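Local coordinates for protein HAD family phosphatase (Pseudomonas syringae pv. tomato, PDB 2ODA) that belongs to a Pseudomonas-specific subfamily of the haloacid dehalogenase superfamily and probably has a novel biochemical function, its substrate being unknown, at residues Cys138-Ser143 with Glu154-Gln159. Sequence-based numbering, arbitrary orientation.
Sequences CGLSPS and EQRRAQ
Van der Waals packing at the protein surface joins Cys138 and Leu140, on the loop entering helix 142-147, to Arg156 on the long helix 150-167. Both segments follow strand 127-131 of the parallel sheet, the Rossmann-like core of this HAD-family protein, in the helical excursion that leads to the edge strand 171-173. The backbones come nearest at Cys138 and Arg156, whose CA atoms are 6.3 Å apart. Cys138 SG lies 4.1 Å from Arg156 O, a distance of van der Waals packing. Two residues on, Leu140 points its CB toward the helix, and its side chain crosses that of Arg156 at about a right angle. One methyl, Leu140 CD1, does the touching, 4.2 Å from Arg156 CD and near NE as well, so it rests where the aliphatic chain passes into the guanidinium. With CG anti to its own carbonyl carbon (chi1 -76°), Arg156 extends from there to bring CD and NE up to the leucine methyl, and its NH1 is hydrogen-bonded to Glu152 O in the same helix. Trp145 touches both Cys138 and Arg156, while Leu148 lies against Leu140 and Arg156. Within the helix, Arg157 NH2 holds Glu154 OE2 in a 2.9 Å salt bridge, approaching from above the carboxylate plane. The loop therefore meets the helix through van der Waals contacts, the arginine offering its backbone O, CD and NE while its charged end is engaged by its own helix.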
# COMPACT_ATOMS: atom_id res chain seq x y z
N CYS B 138 10.99 -25.19 -5.69
CA CYS B 138 11.36 -26.27 -6.59
C CYS B 138 12.87 -26.20 -6.91
O CYS B 138 13.59 -27.17 -6.75
CB CYS B 138 10.49 -26.23 -7.85
SG CYS B 138 8.70 -26.32 -7.48
N GLY B 139 13.33 -25.04 -7.39
CA GLY B 139 14.75 -24.78 -7.53
C GLY B 139 15.47 -25.68 -8.52
O GLY B 139 16.67 -25.93 -8.37
N LEU B 140 14.76 -26.19 -9.53
CA LEU B 140 15.41 -27.04 -10.51
C LEU B 140 15.43 -26.36 -11.89
O LEU B 140 14.43 -25.76 -12.32
CB LEU B 140 14.73 -28.40 -10.59
CG LEU B 140 14.73 -29.29 -9.34
CD1 LEU B 140 14.01 -30.59 -9.67
CD2 LEU B 140 16.15 -29.57 -8.92
N SER B 141 16.57 -26.48 -12.57
CA SER B 141 16.69 -25.96 -13.92
C SER B 141 15.69 -26.68 -14.84
O SER B 141 15.21 -27.77 -14.47
CB SER B 141 18.13 -26.17 -14.43
OG SER B 141 18.36 -27.56 -14.67
N PRO B 142 15.40 -26.09 -16.02
CA PRO B 142 14.58 -26.81 -16.99
C PRO B 142 15.06 -28.25 -17.24
O PRO B 142 14.24 -29.17 -17.22
CB PRO B 142 14.69 -25.96 -18.25
CG PRO B 142 14.90 -24.55 -17.70
CD PRO B 142 15.79 -24.75 -16.52
N SER B 143 16.36 -28.45 -17.42
CA SER B 143 16.87 -29.80 -17.68
C SER B 143 16.65 -30.74 -16.48
O SER B 143 16.24 -31.91 -16.66
CB SER B 143 18.35 -29.77 -18.11
OG SER B 143 19.20 -29.29 -17.08
N GLU B 154 4.83 -33.87 -10.02
CA GLU B 154 3.59 -33.69 -9.26
C GLU B 154 3.88 -33.49 -7.77
O GLU B 154 3.33 -32.59 -7.14
CB GLU B 154 2.66 -34.88 -9.47
CG GLU B 154 1.35 -34.80 -8.68
CD GLU B 154 0.58 -33.53 -9.00
OE1 GLU B 154 0.31 -32.73 -8.07
OE2 GLU B 154 0.28 -33.32 -10.20
N GLN B 155 4.75 -34.34 -7.21
CA GLN B 155 5.09 -34.23 -5.78
C GLN B 155 5.66 -32.83 -5.46
O GLN B 155 5.25 -32.22 -4.48
CB GLN B 155 6.04 -35.36 -5.34
CG GLN B 155 6.18 -35.47 -3.83
CD GLN B 155 6.81 -36.79 -3.35
OE1 GLN B 155 7.35 -37.55 -4.15
NE2 GLN B 155 6.76 -37.04 -2.05
N ARG B 156 6.59 -32.35 -6.28
CA ARG B 156 7.22 -31.04 -6.03
C ARG B 156 6.27 -29.85 -6.17
O ARG B 156 6.36 -28.90 -5.39
CB ARG B 156 8.48 -30.88 -6.90
CG ARG B 156 9.65 -31.72 -6.33
CD ARG B 156 10.81 -31.89 -7.32
NE ARG B 156 11.90 -32.71 -6.74
CZ ARG B 156 11.83 -34.02 -6.52
NH1 ARG B 156 10.71 -34.69 -6.79
NH2 ARG B 156 12.86 -34.67 -6.00
N ARG B 157 5.38 -29.91 -7.16
CA ARG B 157 4.33 -28.91 -7.33
C ARG B 157 3.39 -28.89 -6.12
O ARG B 157 3.10 -27.82 -5.58
CB ARG B 157 3.48 -29.22 -8.56
CG ARG B 157 4.08 -28.80 -9.90
CD ARG B 157 2.96 -28.75 -10.97
NE ARG B 157 2.30 -30.06 -11.18
CZ ARG B 157 2.71 -30.99 -12.03
NH1 ARG B 157 3.78 -30.76 -12.81
NH2 ARG B 157 2.05 -32.15 -12.12
N ALA B 158 2.93 -30.06 -5.70
CA ALA B 158 2.07 -30.17 -4.54
C ALA B 158 2.73 -29.62 -3.25
O ALA B 158 2.10 -28.93 -2.47
CB ALA B 158 1.58 -31.62 -4.36
N GLN B 159 4.02 -29.92 -3.06
CA GLN B 159 4.75 -29.41 -1.88
C GLN B 159 4.87 -27.89 -1.90
O GLN B 159 4.57 -27.23 -0.89
CB GLN B 159 6.14 -30.05 -1.76
CG GLN B 159 6.03 -31.46 -1.26
CD GLN B 159 7.30 -32.29 -1.44
OE1 GLN B 159 8.25 -31.88 -2.13
NE2 GLN B 159 7.30 -33.47 -0.85